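Local coordinates for protein acyl-CoA dehydrogenase FadE3 (Mycobacterium smegmatis, PDB 4IV6) that belongs to the acyl-CoA dehydrogenase family of flavoproteins and binds dihydroflavine-adenine dinucleotide in an assembly of four chains, at residues B[42-47]-B[83-88]; B[66-71]-B[307-312]; B[70-75]-B[301-306]. One frame throughout, in Å; residues are numbered along the deposited sequence. Where two conformers were deposited one is given.

Contact 1. Residues B[42-47]-B[83-88]; sequences ELIETM and MSLAGA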
# COMPACT_ATOMS: atom_id res chain seq x y z
N GLU B 42 -33.36 10.51 -21.74
CA GLU B 42 -32.92 11.30 -22.89
C GLU B 42 -31.48 10.95 -23.29
O GLU B 42 -31.19 10.75 -24.47
CB GLU B 42 -33.03 12.80 -22.59
N LEU B 43 -30.58 10.87 -22.32
CA LEU B 43 -29.19 10.50 -22.58
C LEU B 43 -29.11 9.09 -23.21
O LEU B 43 -28.38 8.88 -24.18
CB LEU B 43 -28.36 10.58 -21.29
CG LEU B 43 -28.22 11.99 -20.69
CD1 LEU B 43 -27.44 11.95 -19.38
CD2 LEU B 43 -27.57 12.96 -21.67
N ILE B 44 -29.86 8.14 -22.67
CA ILE B 44 -29.81 6.78 -23.18
C ILE B 44 -30.36 6.71 -24.61
O ILE B 44 -29.83 6.00 -25.45
CB ILE B 44 -30.51 5.80 -22.20
CG1 ILE B 44 -29.61 5.59 -20.98
CG2 ILE B 44 -30.77 4.46 -22.87
CD1 ILE B 44 -30.20 4.69 -19.92
N GLU B 45 -31.40 7.49 -24.89
CA GLU B 45 -31.96 7.56 -26.23
C GLU B 45 -30.93 8.09 -27.24
O GLU B 45 -30.80 7.55 -28.32
CB GLU B 45 -33.24 8.40 -26.22
CG GLU B 45 -34.13 8.21 -27.42
CD GLU B 45 -34.68 6.79 -27.56
OE1 GLU B 45 -34.88 6.04 -26.58
OE2 GLU B 45 -34.93 6.44 -28.71
N THR B 46 -30.19 9.12 -26.86
CA THR B 46 -29.12 9.62 -27.69
C THR B 46 -28.06 8.54 -27.89
O THR B 46 -27.52 8.38 -28.97
CB THR B 46 -28.49 10.90 -27.10
OG1 THR B 46 -29.50 11.92 -26.99
CG2 THR B 46 -27.33 11.40 -27.96
N MET B 47 -27.78 7.75 -26.85
CA MET B 47 -26.84 6.64 -26.99
C MET B 47 -27.32 5.62 -27.99
O MET B 47 -26.54 5.12 -28.82
CB MET B 47 -26.57 5.97 -25.64
CG MET B 47 -25.78 6.89 -24.73
SD MET B 47 -25.79 6.36 -23.01
CE MET B 47 -25.14 4.71 -23.14
N MET B 83 -20.40 6.78 -14.86
CA MET B 83 -20.18 5.34 -14.86
C MET B 83 -21.46 4.61 -15.27
O MET B 83 -21.43 3.63 -16.02
CB MET B 83 -19.73 4.87 -13.47
CG MET B 83 -19.34 3.39 -13.40
SD MET B 83 -18.92 2.84 -11.72
CE MET B 83 -20.55 2.75 -10.98
N SER B 84 -22.59 5.09 -14.74
CA SER B 84 -23.89 4.47 -14.99
C SER B 84 -24.23 4.32 -16.49
O SER B 84 -24.94 3.39 -16.88
CB SER B 84 -25.00 5.26 -14.27
OG SER B 84 -24.83 5.25 -12.85
N LEU B 85 -23.79 5.25 -17.33
CA LEU B 85 -24.10 5.16 -18.75
C LEU B 85 -23.33 4.02 -19.43
O LEU B 85 -23.86 3.36 -20.35
CB LEU B 85 -23.86 6.51 -19.46
CG LEU B 85 -24.68 7.69 -18.92
CD1 LEU B 85 -24.34 8.94 -19.73
CD2 LEU B 85 -26.19 7.45 -18.98
N ALA B 86 -22.11 3.76 -18.98
CA ALA B 86 -21.39 2.57 -19.45
C ALA B 86 -22.08 1.31 -18.94
O ALA B 86 -22.23 0.33 -19.66
CB ALA B 86 -19.94 2.63 -19.01
N GLY B 87 -22.53 1.36 -17.70
CA GLY B 87 -23.23 0.20 -17.10
C GLY B 87 -24.50 -0.13 -17.85
O GLY B 87 -24.89 -1.29 -17.97
N ALA B 88 -25.15 0.90 -18.38
CA ALA B 88 -26.38 0.73 -19.15
C ALA B 88 -26.23 -0.19 -20.34
O ALA B 88 -27.21 -0.84 -20.75
CB ALA B 88 -26.90 2.08 -19.63
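The carbonyl O of Ser-84 accepts one backbone hydrogen bond, from Ala-88 N at 2.9 Å, the usual i to i+4 link of a helix. The hydroxyl of the same residue reaches beyond the pair to the carbonyl O of Lys-207. Both segments belong to the helical N-terminal domain of the acyl-CoA dehydrogenase fold, where helix 41-50 packs on the start of helix 83-102. Their local axes come within 11.1 Å and cross at -51°, so the helices meet over a short patch and then diverge. The 220 Å² buried between them involves five buried residues, and the side-chain packing is apolar.

Leu-85 carries one side of the patch. It does not leave its backbone straight at helix 41-50, but with CG anti to the carbonyl carbon the methyls are swung toward it. The two branches divide the work: CD1 meets Leu-43 CD1 tip to tip at 4.3 Å, while CD2 lies 4.4 Å from Ile-44 CG1. One turn further on, Ala-88 CB receives the extended tip of Ile-44, whose CD1 stops 4.2 Å away. These separations are those of ordinary van der Waals packing, with no sign of strain.

Met-47 crosses Leu-85 obliquely, its sulfur lying alongside the leucine, near both CB and CD2, with Met-47 SD 4.0 Å from Leu-85 CB. Phe-21 and Val-26 of helix 9-26 add to the packing around Met-47 and Leu-85 respectively. Ala-88 CB is also about 11 Å from the bound dihydroflavine-adenine dinucleotide, too far for direct contact. The methionine chain runs out to SD and then bends, chi3 57°, which brings its terminal methyl CE to 3.4 Å from the backbone O of Leu-85.

Contact 2. Residues B[66-71]-B[307-312]; sequences VSMPCY and EKFDAG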
# COMPACT_ATOMS: atom_id res chain seq x y z
N VAL B 66 -17.53 -2.77 -34.03
CA VAL B 66 -16.24 -2.07 -33.93
C VAL B 66 -15.17 -3.02 -33.32
O VAL B 66 -15.50 -4.03 -32.70
CB VAL B 66 -16.31 -0.75 -33.13
CG1 VAL B 66 -17.31 0.24 -33.76
CG2 VAL B 66 -16.67 -0.99 -31.67
N SER B 67 -13.91 -2.70 -33.53
CA SER B 67 -12.86 -3.48 -32.89
C SER B 67 -12.97 -3.37 -31.35
O SER B 67 -13.56 -2.43 -30.82
CB SER B 67 -11.50 -2.96 -33.36
OG SER B 67 -11.22 -1.69 -32.78
N MET B 68 -12.38 -4.32 -30.64
CA MET B 68 -12.37 -4.27 -29.19
C MET B 68 -11.58 -3.07 -28.66
O MET B 68 -12.03 -2.44 -27.71
CB MET B 68 -11.85 -5.57 -28.59
CG MET B 68 -11.91 -5.61 -27.05
SD MET B 68 -13.54 -5.32 -26.32
CE MET B 68 -14.27 -6.91 -26.66
N PRO B 69 -10.44 -2.72 -29.27
CA PRO B 69 -9.81 -1.47 -28.80
C PRO B 69 -10.73 -0.25 -28.94
O PRO B 69 -10.74 0.62 -28.08
CB PRO B 69 -8.56 -1.36 -29.67
CG PRO B 69 -8.22 -2.79 -29.97
CD PRO B 69 -9.55 -3.46 -30.18
N CYS B 70 -11.56 -0.21 -29.98
CA CYS B 70 -12.49 0.91 -30.13
C CYS B 70 -13.57 0.80 -29.07
O CYS B 70 -13.93 1.79 -28.43
CB CYS B 70 -13.13 0.91 -31.53
SG CYS B 70 -14.48 2.11 -31.71
N TYR B 71 -14.08 -0.40 -28.87
CA TYR B 71 -15.15 -0.63 -27.91
C TYR B 71 -14.74 -0.14 -26.49
O TYR B 71 -15.50 0.57 -25.81
CB TYR B 71 -15.55 -2.10 -27.87
CG TYR B 71 -16.62 -2.36 -26.83
CD1 TYR B 71 -17.95 -2.07 -27.08
CD2 TYR B 71 -16.28 -2.86 -25.59
CE1 TYR B 71 -18.92 -2.25 -26.12
CE2 TYR B 71 -17.24 -3.07 -24.63
CZ TYR B 71 -18.55 -2.77 -24.87
OH TYR B 71 -19.50 -2.98 -23.88
N GLU B 307 -6.31 -5.44 -27.72
CA GLU B 307 -5.69 -5.83 -28.98
C GLU B 307 -5.53 -7.34 -29.04
O GLU B 307 -5.75 -7.93 -30.09
CB GLU B 307 -4.30 -5.20 -29.14
CG GLU B 307 -4.31 -3.70 -29.35
CD GLU B 307 -4.76 -3.26 -30.74
OE1 GLU B 307 -5.11 -4.14 -31.61
OE2 GLU B 307 -4.77 -2.01 -30.95
N LYS B 308 -5.13 -7.98 -27.94
CA LYS B 308 -5.02 -9.46 -27.94
C LYS B 308 -6.36 -10.11 -28.27
O LYS B 308 -6.42 -11.06 -29.06
CB LYS B 308 -4.54 -10.01 -26.61
CG LYS B 308 -3.07 -9.83 -26.33
CD LYS B 308 -2.75 -10.35 -24.93
CE LYS B 308 -1.38 -9.89 -24.43
NZ LYS B 308 -0.30 -10.35 -25.33
N PHE B 309 -7.42 -9.59 -27.65
CA PHE B 309 -8.78 -10.08 -27.92
C PHE B 309 -8.99 -10.05 -29.42
O PHE B 309 -9.42 -11.02 -30.00
CB PHE B 309 -9.82 -9.21 -27.20
CG PHE B 309 -11.25 -9.60 -27.48
CD1 PHE B 309 -11.90 -9.17 -28.63
CD2 PHE B 309 -11.95 -10.38 -26.57
CE1 PHE B 309 -13.24 -9.53 -28.88
CE2 PHE B 309 -13.27 -10.73 -26.82
CZ PHE B 309 -13.91 -10.31 -27.97
N ASP B 310 -8.69 -8.90 -30.01
CA ASP B 310 -9.02 -8.62 -31.40
C ASP B 310 -8.12 -9.36 -32.38
O ASP B 310 -8.56 -9.70 -33.47
CB ASP B 310 -8.90 -7.12 -31.65
CG ASP B 310 -10.12 -6.56 -32.31
OD1 ASP B 310 -11.25 -6.83 -31.81
OD2 ASP B 310 -9.93 -5.90 -33.35
N ALA B 311 -6.87 -9.61 -31.99
CA ALA B 311 -5.94 -10.36 -32.82
C ALA B 311 -6.26 -11.85 -32.78
O ALA B 311 -5.62 -12.64 -33.44
CB ALA B 311 -4.51 -10.12 -32.35
N GLY B 312 -7.25 -12.25 -31.98
CA GLY B 312 -7.65 -13.65 -31.91
C GLY B 312 -6.74 -14.44 -31.01
O GLY B 312 -6.81 -15.66 -30.97
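One hydrogen bond joins the segments, and it belongs to the start of helix 68-81: Met-68 N donates to Asp-310 OD1 at 3.0 Å. The N-H points almost straight at the oxygen, 169° at the hydrogen, yet approaches from above the carboxylate plane, 64° out of it. The other oxygen, OD2, rests 3.3 Å from Ser-67 CB. Ser-67 is the N-cap of the same helix. Its OG, held in the crowded position between backbone N and carbonyl carbon, accepts from Cys-70 N at 3.2 Å, while its own N-H is bonded to Glu-11 OE2 of helix 9-26.

The aromatic contact is made by Met-68 and Phe-309, which cross at about a right angle. Met-68 has CG anti to its backbone N and then bends at both chi2 and chi3, folding its methyl over one face of the ring. CE stands 3.6 Å from the centroid of the Phe-309 ring, 14° off the normal, a CH-pi contact. Met-68 SD is farther from that centroid, at 4.9 Å, completing a Met-aromatic arrangement in which the methyl makes the closer approach. Val-244 and Leu-247 of helix 234-270 also pack on Met-68.

Van der Waals contacts involve Pro-69. Its CG touches Glu-307 CD at 3.6 Å, the bend of the glutamate at chi2 having brought the carboxylate against the CG corner of the proline ring, and Pro-69 CD lies 3.8 Å from Asp-310 CG. Just beyond, Gly-312 with positive phi ends helix 282-310 in a Schellman motif.

Asp-310 thus accepts from the first residue of helix 68-81, whose start would probably favour its ionised form, partly offset by the C-terminal end of its own helix, while methionine-phenylalanine packing supplies the apolar part of this inter-domain joint.

Contact 3. Residues B[70-75]-B[301-306]; sequences CYVQVA and LLLSAA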
# COMPACT_ATOMS: atom_id res chain seq x y z
N CYS B 70 -11.56 -0.21 -29.98
CA CYS B 70 -12.49 0.91 -30.13
C CYS B 70 -13.57 0.80 -29.07
O CYS B 70 -13.93 1.79 -28.43
CB CYS B 70 -13.13 0.91 -31.53
SG CYS B 70 -14.48 2.11 -31.71
N TYR B 71 -14.08 -0.40 -28.87
CA TYR B 71 -15.15 -0.63 -27.91
C TYR B 71 -14.74 -0.14 -26.49
O TYR B 71 -15.50 0.57 -25.81
CB TYR B 71 -15.55 -2.10 -27.87
CG TYR B 71 -16.62 -2.36 -26.83
CD1 TYR B 71 -17.95 -2.07 -27.08
CD2 TYR B 71 -16.28 -2.86 -25.59
CE1 TYR B 71 -18.92 -2.25 -26.12
CE2 TYR B 71 -17.24 -3.07 -24.63
CZ TYR B 71 -18.55 -2.77 -24.87
OH TYR B 71 -19.50 -2.98 -23.88
N VAL B 72 -13.54 -0.51 -26.05
CA VAL B 72 -13.10 -0.13 -24.70
C VAL B 72 -12.94 1.37 -24.58
O VAL B 72 -13.25 1.95 -23.54
CB VAL B 72 -11.87 -0.92 -24.22
CG1 VAL B 72 -12.16 -2.42 -24.26
CG2 VAL B 72 -10.64 -0.62 -25.04
N GLN B 73 -12.50 2.02 -25.65
CA GLN B 73 -12.39 3.46 -25.63
C GLN B 73 -13.77 4.12 -25.56
O GLN B 73 -13.93 5.13 -24.88
CB GLN B 73 -11.57 3.97 -26.80
CG GLN B 73 -10.09 3.61 -26.68
CD GLN B 73 -9.31 3.94 -27.93
OE1 GLN B 73 -8.75 3.05 -28.59
NE2 GLN B 73 -9.31 5.19 -28.29
N VAL B 74 -14.76 3.55 -26.22
CA VAL B 74 -16.14 4.10 -26.15
C VAL B 74 -16.68 3.93 -24.75
O VAL B 74 -17.26 4.86 -24.16
CB VAL B 74 -17.08 3.44 -27.18
CG1 VAL B 74 -18.53 3.85 -26.92
CG2 VAL B 74 -16.69 3.81 -28.59
N ALA B 75 -16.50 2.74 -24.19
CA ALA B 75 -16.97 2.47 -22.83
C ALA B 75 -16.27 3.39 -21.81
O ALA B 75 -16.91 3.93 -20.90
CB ALA B 75 -16.76 1.00 -22.49
N LEU B 301 -2.32 -1.45 -20.06
CA LEU B 301 -2.72 -2.83 -19.86
C LEU B 301 -4.06 -3.14 -20.58
O LEU B 301 -4.15 -4.10 -21.36
CB LEU B 301 -2.78 -3.15 -18.35
CG LEU B 301 -2.83 -4.63 -17.91
CD1 LEU B 301 -2.79 -4.72 -16.38
CD2 LEU B 301 -4.07 -5.32 -18.40
N LEU B 302 -5.04 -2.29 -20.36
CA LEU B 302 -6.35 -2.41 -21.01
C LEU B 302 -6.27 -2.48 -22.55
O LEU B 302 -6.88 -3.36 -23.18
CB LEU B 302 -7.26 -1.27 -20.56
CG LEU B 302 -8.61 -1.15 -21.26
CD1 LEU B 302 -9.48 -2.36 -21.00
CD2 LEU B 302 -9.30 0.14 -20.84
N LEU B 303 -5.50 -1.57 -23.14
CA LEU B 303 -5.40 -1.50 -24.59
C LEU B 303 -4.64 -2.73 -25.09
O LEU B 303 -5.02 -3.30 -26.11
CB LEU B 303 -4.77 -0.17 -25.06
CG LEU B 303 -5.69 1.02 -24.75
CD1 LEU B 303 -4.93 2.31 -24.98
CD2 LEU B 303 -6.97 1.04 -25.60
N SER B 304 -3.61 -3.17 -24.35
CA SER B 304 -2.91 -4.42 -24.71
C SER B 304 -3.85 -5.61 -24.72
O SER B 304 -3.90 -6.40 -25.69
CB SER B 304 -1.72 -4.67 -23.76
OG SER B 304 -1.24 -5.99 -23.95
N ALA B 305 -4.63 -5.75 -23.65
CA ALA B 305 -5.60 -6.84 -23.59
C ALA B 305 -6.67 -6.73 -24.67
O ALA B 305 -7.03 -7.75 -25.25
CB ALA B 305 -6.21 -6.96 -22.21
N ALA B 306 -7.15 -5.52 -24.99
CA ALA B 306 -8.12 -5.37 -26.07
C ALA B 306 -7.56 -5.80 -27.43
O ALA B 306 -8.26 -6.40 -28.22
CB ALA B 306 -8.62 -3.95 -26.14
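Flat groups carry little here, and none is stacked on a face or edge across the contact. The Tyr-71 ring is turned from helix 282-310 and its OH is hydrogen-bonded to Thr-93 OG1. The Gln-73 side chain merely crosses Leu-303 at about a right angle, with its CG 4.2 Å from Leu-303 CD2.

Val-72 is the centre of the packing. It leaves its backbone facing helix 282-310 and its two methyls part: CG1, anti to the carbonyl carbon, reaches Leu-302 CD1 at 4.2 Å, whereas CG2, in the crowded position, meets Ala-306 CB at 4.0 Å and Leu-303 CD2 at 4.1 Å. Leu-303 swings its end in from the flank. The local axes are 10.0 Å apart and run at 143°, so helix 68-81 of the N-terminal domain packs in a roughly antiparallel sense on helix 282-310 of the C-terminal domain. Leu-302 also touches Ala-250 and Thr-254 of helix 234-270, and Ser-304 OG and Tyr-296 OH of a neighbouring subunit are hydrogen-bonded.

Between the segments the evidence is of methyl-on-methyl packing, so the join depends on shape and burial more than on directional bonds.

Along the chain the segments come in the order 42-47, 66-71, 70-75, 83-88, 301-306 and 307-312. Contacts 2 and 3 are neighbours, their centres 7 Å apart, and use the same pair, helix 68-81 and helix 282-310: contact 3 is the interhelical packing and contact 2 the end where one helix begins and the other stops. They tie the N-terminal to the C-terminal domain. Contact 1 lies within the N-terminal domain, its centre 19 Å from that of contact 3 and 22 Å from that of contact 2. It still touches contact 3, through Ala-86 CB and Ala-75 O at 3.8 Å, so helix packing is continuous from helix 41-50 to helix 282-310.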